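Local coordinates for Low temperature requirement C protein (Listeria monocytogenes, PDB 1Y9I) that probably acts as a phosphatidylglycerophosphatase, a lipid phosphatase carrying a paired calcium and magnesium site in a helical tetramer, at residues R57-E60 against V61-V65; G93-G96 against V97-I100; E99-A102 against L103-V106. One frame throughout, in Å; residues are numbered along the deposited sequence.

Interaction 1: residues R57-E60 against V61-V65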
ATOM      1  N   ARG A  57      -9.514  15.016  11.313  1.00 25.26           N
ATOM      2  CA  ARG A  57      -9.488  16.276  10.571  1.00 27.26           C
ATOM      3  C   ARG A  57      -8.866  16.076   9.191  1.00 27.44           C
ATOM      4  O   ARG A  57      -8.877  16.983   8.362  1.00 28.24           O
ATOM      5  CB  ARG A  57      -8.690  17.346  11.329  1.00 28.97           C
ATOM      6  CG  ARG A  57      -9.281  17.745  12.670  1.00 33.43           C
ATOM      7  CD  ARG A  57      -8.677  19.049  13.169  1.00 37.50           C
ATOM      8  NE  ARG A  57      -9.121  19.368  14.522  1.00 42.01           N
ATOM      9  CZ  ARG A  57      -8.507  18.960  15.627  1.00 43.37           C
ATOM     10  NH1 ARG A  57      -7.413  18.218  15.552  1.00 45.00           N
ATOM     11  NH2 ARG A  57      -8.997  19.289  16.812  1.00 47.30           N
ATOM     12  N   LYS A  58      -8.318  14.888   8.954  1.00 26.19           N
ATOM     13  CA  LYS A  58      -7.686  14.578   7.675  1.00 26.00           C
ATOM     14  C   LYS A  58      -8.721  14.237   6.613  1.00 23.90           C
ATOM     15  O   LYS A  58      -9.549  13.352   6.806  1.00 21.82           O
ATOM     16  CB  LYS A  58      -6.719  13.400   7.831  1.00 26.25           C
ATOM     17  CG  LYS A  58      -5.500  13.690   8.690  1.00 28.85           C
ATOM     18  CD  LYS A  58      -4.554  14.654   8.000  1.00 31.70           C
ATOM     19  CE  LYS A  58      -3.274  14.825   8.801  1.00 33.94           C
ATOM     20  NZ  LYS A  58      -2.267  15.647   8.077  1.00 37.28           N
ATOM     21  N   ARG A  59      -8.659  14.938   5.486  1.00 22.51           N
ATOM     22  CA  ARG A  59      -9.584  14.707   4.389  1.00 23.54           C
ATOM     23  C   ARG A  59      -9.528  13.245   3.931  1.00 21.14           C
ATOM     24  O   ARG A  59     -10.557  12.636   3.652  1.00 21.03           O
ATOM     25  CB  ARG A  59      -9.243  15.633   3.215  1.00 26.00           C
ATOM     26  CG  ARG A  59     -10.327  15.718   2.152  1.00 31.93           C
ATOM     27  CD  ARG A  59      -9.875  16.564   0.972  1.00 37.38           C
ATOM     28  NE  ARG A  59     -10.973  16.857   0.055  1.00 42.41           N
ATOM     29  CZ  ARG A  59     -11.935  17.742   0.299  1.00 43.54           C
ATOM     30  NH1 ARG A  59     -11.934  18.429   1.435  1.00 46.30           N
ATOM     31  NH2 ARG A  59     -12.903  17.937  -0.588  1.00 44.29           N
ATOM     32  N   GLU A  60      -8.322  12.689   3.859  1.00 21.54           N
ATOM     33  CA  GLU A  60      -8.128  11.299   3.430  1.00 21.45           C
ATOM     34  C   GLU A  60      -8.932  10.344   4.325  1.00 20.47           C
ATOM     35  O   GLU A  60      -9.532   9.369   3.854  1.00 19.11           O
ATOM     36  CB  GLU A  60      -6.636  10.951   3.502  1.00 23.96           C
ATOM     37  CG  GLU A  60      -6.221   9.645   2.856  1.00 30.49           C
ATOM     38  CD  GLU A  60      -5.994   9.763   1.356  1.00 33.69           C
ATOM     39  OE1 GLU A  60      -5.299   8.889   0.793  1.00 30.77           O
ATOM     40  OE2 GLU A  60      -6.510  10.720   0.740  1.00 37.20           O
ATOM     41  N   VAL A  61      -8.928  10.627   5.622  1.00 17.72           N
ATOM     42  CA  VAL A  61      -9.651   9.811   6.588  1.00 17.65           C
ATOM     43  C   VAL A  61     -11.159   9.997   6.422  1.00 16.16           C
ATOM     44  O   VAL A  61     -11.917   9.041   6.437  1.00 16.52           O
ATOM     45  CB  VAL A  61      -9.238  10.188   8.027  1.00 17.73           C
ATOM     46  CG1 VAL A  61     -10.124   9.476   9.046  1.00 15.46           C
ATOM     47  CG2 VAL A  61      -7.778   9.813   8.239  1.00 17.72           C
ATOM     48  N   GLN A  62     -11.586  11.236   6.243  1.00 17.73           N
ATOM     49  CA  GLN A  62     -13.007  11.511   6.086  1.00 17.72           C
ATOM     50  C   GLN A  62     -13.600  10.792   4.877  1.00 18.95           C
ATOM     51  O   GLN A  62     -14.703  10.238   4.953  1.00 18.03           O
ATOM     52  CB  GLN A  62     -13.212  13.016   5.985  1.00 18.83           C
ATOM     53  CG  GLN A  62     -12.814  13.742   7.260  1.00 21.15           C
ATOM     54  CD  GLN A  62     -12.521  15.203   7.023  1.00 23.79           C
ATOM     55  OE1 GLN A  62     -12.829  15.736   5.962  1.00 25.69           O
ATOM     56  NE2 GLN A  62     -11.927  15.864   8.017  1.00 21.15           N
ATOM     57  N   ASN A  63     -12.865  10.785   3.771  1.00 18.49           N
ATOM     58  CA  ASN A  63     -13.330  10.117   2.561  1.00 19.75           C
ATOM     59  C   ASN A  63     -13.540   8.629   2.799  1.00 19.89           C
ATOM     60  O   ASN A  63     -14.525   8.053   2.338  1.00 18.59           O
ATOM     61  CB  ASN A  63     -12.333  10.323   1.410  1.00 21.20           C
ATOM     62  CG  ASN A  63     -12.360  11.743   0.864  1.00 25.26           C
ATOM     63  OD1 ASN A  63     -13.404  12.389   0.858  1.00 25.03           O
ATOM     64  ND2 ASN A  63     -11.218  12.223   0.379  1.00 24.79           N
ATOM     65  N   ALA A  64     -12.609   8.011   3.524  1.00 18.07           N
ATOM     66  CA  ALA A  64     -12.697   6.586   3.816  1.00 18.18           C
ATOM     67  C   ALA A  64     -13.843   6.288   4.780  1.00 16.52           C
ATOM     68  O   ALA A  64     -14.551   5.300   4.610  1.00 17.62           O
ATOM     69  CB  ALA A  64     -11.375   6.082   4.394  1.00 14.80           C
ATOM     70  N   VAL A  65     -14.025   7.141   5.785  1.00 17.95           N
ATOM     71  CA  VAL A  65     -15.103   6.952   6.753  1.00 18.02           C
ATOM     72  C   VAL A  65     -16.468   6.952   6.048  1.00 17.87           C
ATOM     73  O   VAL A  65     -17.294   6.068   6.272  1.00 18.48           O
ATOM     74  CB  VAL A  65     -15.087   8.056   7.842  1.00 16.64           C
ATOM     75  CG1 VAL A  65     -16.370   7.995   8.668  1.00 20.02           C
ATOM     76  CG2 VAL A  65     -13.871   7.881   8.760  1.00 15.60           C
TER
HETATM   77  O   HOH W   1      -8.950  10.113  -0.276  1.00 22.59           O
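The carbonyl oxygen of Lys58, the N-cap residue, accepts from Gln62 N at 3.0 Å with an N-H...O angle of 161°, and Arg59 O accepts from Asn63 N in the same way, so i to i+4 bonding starts at once in the first turn of helix 59-76. The next bond, Ala64 N to Glu60 O, is longer and weak. At the cap, Lys58 CB lies against Val61 CG2 at 3.8 Å, while the rest of the lysine chain, bent at chi2, runs away from the helix. Gln62 folds back toward the residues before the helix: its CG sits beside the backbone N (chi1 -64°) and passes 3.3 Å from Lys58 O, and the chain stays extended beyond CG, which carries the amide back past the start of the helix. There NE2 donates to Leu56 O, just before the segment. On another flank, Arg59 CG meets Asn63 ND2 at 4.0 Å, with the guanidinium and amide planes almost perpendicular. A water joins two side chains one turn apart, donating a hydrogen bond to Glu60 OE2 at 2.7 Å and accepting from Asn63 ND2 at 3.2 Å. The other oxygen, Glu60 OE1, takes a hydrogen bond from the backbone N of Ser111 in a third subunit. A negative charge in a first helical turn probably suits the local dipole. Leu94 of a second subunit packs on Arg59 and Asn63. Within the chain, helix 9-20 meets Gln62 and Asn63, whereas helix 97-106 packs against Val61 and Ala64.

Interaction 2: residues G93-G96 against V97-I100. With CA (calcium ion), chain E; MG (magnesium ion), chain F.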
ATOM      1  N   GLY A  93     -14.793 -13.802   5.055  1.00 24.09           N
ATOM      2  CA  GLY A  93     -13.376 -13.781   5.369  1.00 24.78           C
ATOM      3  C   GLY A  93     -12.441 -13.485   4.211  1.00 23.25           C
ATOM      4  O   GLY A  93     -11.370 -12.905   4.411  1.00 24.06           O
ATOM      5  N   LEU A  94     -12.821 -13.871   2.998  1.00 21.76           N
ATOM      6  CA  LEU A  94     -11.952 -13.626   1.855  1.00 21.38           C
ATOM      7  C   LEU A  94     -12.200 -12.293   1.144  1.00 20.52           C
ATOM      8  O   LEU A  94     -11.587 -12.008   0.116  1.00 21.32           O
ATOM      9  CB  LEU A  94     -12.040 -14.795   0.869  1.00 22.71           C
ATOM     10  CG  LEU A  94     -11.630 -16.146   1.477  1.00 22.99           C
ATOM     11  CD1 LEU A  94     -11.635 -17.219   0.400  1.00 24.28           C
ATOM     12  CD2 LEU A  94     -10.235 -16.038   2.099  1.00 23.79           C
ATOM     13  N   TYR A  95     -13.093 -11.480   1.695  1.00 18.14           N
ATOM     14  CA  TYR A  95     -13.376 -10.163   1.128  1.00 17.80           C
ATOM     15  C   TYR A  95     -12.450  -9.203   1.880  1.00 17.78           C
ATOM     16  O   TYR A  95     -12.586  -9.008   3.096  1.00 16.71           O
ATOM     17  CB  TYR A  95     -14.832  -9.779   1.373  1.00 16.70           C
ATOM     18  CG  TYR A  95     -15.221  -8.418   0.835  1.00 17.19           C
ATOM     19  CD1 TYR A  95     -15.442  -8.214  -0.531  1.00 16.25           C
ATOM     20  CD2 TYR A  95     -15.401  -7.335   1.699  1.00 16.86           C
ATOM     21  CE1 TYR A  95     -15.837  -6.956  -1.020  1.00 16.12           C
ATOM     22  CE2 TYR A  95     -15.797  -6.084   1.223  1.00 15.94           C
ATOM     23  CZ  TYR A  95     -16.015  -5.898  -0.133  1.00 16.85           C
ATOM     24  OH  TYR A  95     -16.425  -4.650  -0.582  1.00 14.96           O
ATOM     25  N   GLY A  96     -11.510  -8.604   1.163  1.00 17.14           N
ATOM     26  CA  GLY A  96     -10.575  -7.711   1.828  1.00 17.57           C
ATOM     27  C   GLY A  96     -10.638  -6.252   1.438  1.00 18.21           C
ATOM     28  O   GLY A  96      -9.692  -5.509   1.698  1.00 17.19           O
ATOM     29  N   VAL A  97     -11.738  -5.821   0.825  1.00 16.36           N
ATOM     30  CA  VAL A  97     -11.843  -4.432   0.420  1.00 15.99           C
ATOM     31  C   VAL A  97     -11.968  -3.529   1.648  1.00 14.35           C
ATOM     32  O   VAL A  97     -11.491  -2.393   1.631  1.00 16.53           O
ATOM     33  CB  VAL A  97     -13.040  -4.207  -0.557  1.00 16.70           C
ATOM     34  CG1 VAL A  97     -13.118  -2.742  -0.964  1.00 18.84           C
ATOM     35  CG2 VAL A  97     -12.852  -5.069  -1.802  1.00 18.73           C
ATOM     36  N   ASP A  98     -12.581  -4.034   2.723  1.00 14.14           N
ATOM     37  CA  ASP A  98     -12.718  -3.239   3.939  1.00 15.46           C
ATOM     38  C   ASP A  98     -11.348  -2.982   4.576  1.00 16.69           C
ATOM     39  O   ASP A  98     -11.101  -1.899   5.106  1.00 17.98           O
ATOM     40  CB  ASP A  98     -13.688  -3.898   4.953  1.00 16.80           C
ATOM     41  CG  ASP A  98     -13.450  -5.390   5.152  1.00 19.36           C
ATOM     42  OD1 ASP A  98     -13.341  -6.133   4.155  1.00 16.72           O
ATOM     43  OD2 ASP A  98     -13.400  -5.828   6.326  1.00 20.49           O
ATOM     44  N   GLU A  99     -10.453  -3.962   4.499  1.00 16.64           N
ATOM     45  CA  GLU A  99      -9.108  -3.799   5.058  1.00 16.47           C
ATOM     46  C   GLU A  99      -8.282  -2.837   4.189  1.00 17.33           C
ATOM     47  O   GLU A  99      -7.419  -2.114   4.687  1.00 17.24           O
ATOM     48  CB  GLU A  99      -8.387  -5.149   5.142  1.00 18.05           C
ATOM     49  CG  GLU A  99      -8.886  -6.090   6.250  1.00 19.53           C
ATOM     50  CD  GLU A  99     -10.135  -6.893   5.875  1.00 21.00           C
ATOM     51  OE1 GLU A  99     -10.670  -6.724   4.763  1.00 20.49           O
ATOM     52  OE2 GLU A  99     -10.586  -7.705   6.704  1.00 22.26           O
ATOM     53  N   ILE A 100      -8.548  -2.839   2.888  1.00 16.03           N
ATOM     54  CA  ILE A 100      -7.836  -1.966   1.955  1.00 17.63           C
ATOM     55  C   ILE A 100      -8.197  -0.505   2.216  1.00 18.24           C
ATOM     56  O   ILE A 100      -7.325   0.362   2.312  1.00 14.95           O
ATOM     57  CB  ILE A 100      -8.203  -2.321   0.484  1.00 19.10           C
ATOM     58  CG1 ILE A 100      -7.493  -3.613   0.067  1.00 22.66           C
ATOM     59  CG2 ILE A 100      -7.858  -1.180  -0.446  1.00 19.71           C
ATOM     60  CD1 ILE A 100      -5.992  -3.496  -0.011  1.00 27.06           C
TER
HETATM   61 CA    CA E 501     -12.639  -8.158   5.318  1.00 18.13          CA
HETATM   62 MG    MG F 601     -14.114  -5.458   8.185  1.00 25.06          MG
HETATM   63  O   HOH W   2     -11.569 -10.367   5.619  1.00 22.66           O
HETATM   64  O   HOH W   3     -13.235  -8.665   7.708  1.00 22.45           O
HETATM   65  O   HOH W   4     -14.886  -8.965   5.144  1.00 19.22           O
HETATM   66  O   HOH W   5     -12.356  -6.215   8.995  1.00 25.28           O
HETATM   67  O   HOH W   6     -15.184  -6.853   9.088  1.00 28.45           O
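Tyr95, Asp98 and Glu99 close round a calcium ion at the start of helix 97-106, forming one half of a binuclear metal site built on a helix N-terminus. Metal coordination dominates. Tyr95 O binds calcium at 2.4 Å, and the carboxylates of Asp98 and Glu99 each grip it with both oxygens; three waters bring the ligand count to eight. Asp98 OD2 also reaches the magnesium ion at 2.0 Å, so this single oxygen bridges the two metals. Asp98 CG stands between the backbone N and the carbonyl carbon (chi1 46°), which turns the carboxylate to the two ions. Asp144, Asp145 and the backbone of Thr141 supply the other protein ligands of magnesium.

Among hydrogen bonds, Gly96 O, at the N-cap, accepts from Ile100 N at 3.1 Å and more weakly from Glu99 N.

Packing brings Glu99 OE1 to 3.1 Å from Gly96 CA, a close contact that sets the carboxylate right against the cap. Apolar packing involves the Tyr95 ring, whose CZ touches Val97 CB at 3.4 Å. Val97 N lies over one face of the ring, 4.0 Å above its plane and offset toward the rim; this buried nitrogen has no hydrogen-bond partner in the model. The phenol OH meets Thr67 OG1 of a second subunit. Beside the calcium, one of its waters also donates to Gly93 O at 2.8 Å.

Interaction 3: residues E99-A102 against L103-V106. With CA (calcium ion), chain E.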
ATOM      1  N   GLU A  99     -10.453  -3.962   4.499  1.00 16.64           N
ATOM      2  CA  GLU A  99      -9.108  -3.799   5.058  1.00 16.47           C
ATOM      3  C   GLU A  99      -8.282  -2.837   4.189  1.00 17.33           C
ATOM      4  O   GLU A  99      -7.419  -2.114   4.687  1.00 17.24           O
ATOM      5  CB  GLU A  99      -8.387  -5.149   5.142  1.00 18.05           C
ATOM      6  CG  GLU A  99      -8.886  -6.090   6.250  1.00 19.53           C
ATOM      7  CD  GLU A  99     -10.135  -6.893   5.875  1.00 21.00           C
ATOM      8  OE1 GLU A  99     -10.670  -6.724   4.763  1.00 20.49           O
ATOM      9  OE2 GLU A  99     -10.586  -7.705   6.704  1.00 22.26           O
ATOM     10  N   ILE A 100      -8.548  -2.839   2.888  1.00 16.03           N
ATOM     11  CA  ILE A 100      -7.836  -1.966   1.955  1.00 17.63           C
ATOM     12  C   ILE A 100      -8.197  -0.505   2.216  1.00 18.24           C
ATOM     13  O   ILE A 100      -7.325   0.362   2.312  1.00 14.95           O
ATOM     14  CB  ILE A 100      -8.203  -2.321   0.484  1.00 19.10           C
ATOM     15  CG1 ILE A 100      -7.493  -3.613   0.067  1.00 22.66           C
ATOM     16  CG2 ILE A 100      -7.858  -1.180  -0.446  1.00 19.71           C
ATOM     17  CD1 ILE A 100      -5.992  -3.496  -0.011  1.00 27.06           C
ATOM     18  N   LEU A 101      -9.492  -0.235   2.326  1.00 17.63           N
ATOM     19  CA  LEU A 101      -9.958   1.121   2.574  1.00 21.10           C
ATOM     20  C   LEU A 101      -9.393   1.658   3.890  1.00 20.74           C
ATOM     21  O   LEU A 101      -8.931   2.797   3.957  1.00 23.10           O
ATOM     22  CB  LEU A 101     -11.488   1.139   2.617  1.00 22.09           C
ATOM     23  CG  LEU A 101     -12.148   2.474   2.943  1.00 24.83           C
ATOM     24  CD1 LEU A 101     -11.832   3.496   1.857  1.00 26.58           C
ATOM     25  CD2 LEU A 101     -13.649   2.259   3.071  1.00 23.53           C
ATOM     26  N   ALA A 102      -9.425   0.831   4.930  1.00 21.02           N
ATOM     27  CA  ALA A 102      -8.928   1.227   6.243  1.00 21.33           C
ATOM     28  C   ALA A 102      -7.417   1.476   6.263  1.00 20.56           C
ATOM     29  O   ALA A 102      -6.925   2.310   7.033  1.00 18.21           O
ATOM     30  CB  ALA A 102      -9.296   0.175   7.272  1.00 25.03           C
ATOM     31  N   LEU A 103      -6.669   0.764   5.427  1.00 21.36           N
ATOM     32  CA  LEU A 103      -5.226   0.977   5.410  1.00 20.64           C
ATOM     33  C   LEU A 103      -4.922   2.403   4.954  1.00 19.90           C
ATOM     34  O   LEU A 103      -3.896   2.972   5.326  1.00 19.62           O
ATOM     35  CB  LEU A 103      -4.532  -0.024   4.485  1.00 23.61           C
ATOM     36  CG  LEU A 103      -3.001  -0.001   4.578  1.00 25.96           C
ATOM     37  CD1 LEU A 103      -2.581  -0.598   5.914  1.00 26.84           C
ATOM     38  CD2 LEU A 103      -2.382  -0.790   3.429  1.00 27.32           C
ATOM     39  N   SER A 104      -5.813   2.987   4.158  1.00 20.09           N
ATOM     40  CA  SER A 104      -5.607   4.351   3.676  1.00 19.25           C
ATOM     41  C   SER A 104      -5.690   5.338   4.845  1.00 20.34           C
ATOM     42  O   SER A 104      -5.111   6.428   4.799  1.00 20.25           O
ATOM     43  CB  SER A 104      -6.645   4.712   2.604  1.00 22.85           C
ATOM     44  OG  SER A 104      -7.930   4.924   3.166  1.00 24.69           O
ATOM     45  N   ILE A 105      -6.417   4.951   5.891  1.00 16.24           N
ATOM     46  CA  ILE A 105      -6.545   5.788   7.078  1.00 17.35           C
ATOM     47  C   ILE A 105      -5.236   5.665   7.848  1.00 15.49           C
ATOM     48  O   ILE A 105      -4.659   6.655   8.283  1.00 16.46           O
ATOM     49  CB  ILE A 105      -7.711   5.316   7.975  1.00 16.27           C
ATOM     50  CG1 ILE A 105      -9.044   5.590   7.269  1.00 17.14           C
ATOM     51  CG2 ILE A 105      -7.653   6.015   9.330  1.00 14.75           C
ATOM     52  CD1 ILE A 105     -10.261   5.048   8.030  1.00 16.83           C
ATOM     53  N   VAL A 106      -4.760   4.436   8.000  1.00 16.10           N
ATOM     54  CA  VAL A 106      -3.501   4.210   8.707  1.00 16.50           C
ATOM     55  C   VAL A 106      -2.355   4.970   8.041  1.00 16.37           C
ATOM     56  O   VAL A 106      -1.529   5.607   8.711  1.00 17.52           O
ATOM     57  CB  VAL A 106      -3.126   2.714   8.709  1.00 16.09           C
ATOM     58  CG1 VAL A 106      -1.774   2.514   9.396  1.00 19.13           C
ATOM     59  CG2 VAL A 106      -4.201   1.908   9.411  1.00 15.78           C
TER
HETATM   60 CA    CA E 501     -12.639  -8.158   5.318  1.00 18.13          CA
HETATM   61  O   HOH W   3     -13.235  -8.665   7.708  1.00 22.45           O
HETATM   62  O   HOH W   2     -11.569 -10.367   5.619  1.00 22.66           O
HETATM   63  O   HOH W   4     -14.886  -8.965   5.144  1.00 19.22           O
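Ser104 turns its side chain back onto the carbonyl of Leu101, one turn earlier in the helix. Its CB comes first, 3.3 Å from Leu101 O. With chi1 at 73°, OG then stands between the serine's own backbone N and carbonyl carbon, which aims the hydroxyl along the helix at that same oxygen. OG is the donor, and its refined separation from Leu101 O is 2.5 Å, very short for a hydrogen bond, so the exact length is doubtful. Leu101 O also receives Ser104 N at 3.1 Å, but this donor stands above the carbonyl plane, 60° out of it. Backbone N and side-chain OG of the serine thus both direct their donors at Leu101 O.

The backbone bonding here mixes the i to i+4 pattern of an alpha-helix with the i to i+3 spacing of a 3-10 turn, the latter seen in Ser104 N to Leu101 O and Ile105 N to Ala102 O. Leu103 N donates to Glu99 O at 3.1 Å, with only a weak second bond to Ile100 O. Farther along, Ala102 O takes two donors, Ile105 N at 2.9 Å from above the carbonyl plane and Val106 N at 3.2 Å within it.

Packing surrounds this last stretch of helix 97-106 on several flanks. Leu103 and Val106 reach Phe114, Ala102 touches Tyr117, and Ile105 lies against Ala149 of helix 143-160. Tyr117 OH donates a hydrogen bond to Glu99 O, while Ser104 packs on Ile100 of a second subunit.

In the fold
Interactions 2 and 3 occupy successive parts of helix 97-106 and share Glu99 and Ile100, whereas interaction 1 begins the neighbouring helix 59-76. Both of the former are buried; interaction 1 is only partly so and carries long charged side chains. Its inner flank nevertheless touches interaction 3, where Ala64 CB lies 3.7 Å from Ile105 CG1. Within one chain interactions 1 and 2 do not touch, their nearest atoms being about 7 Å apart, though they meet across the subunit interface. Chemistry follows position: a water bridge and charged side chains near the surface, carboxylates on metals at one helix start, and backbone and hydroxyl bonds inside the bundle. All three adjoin the second subunit.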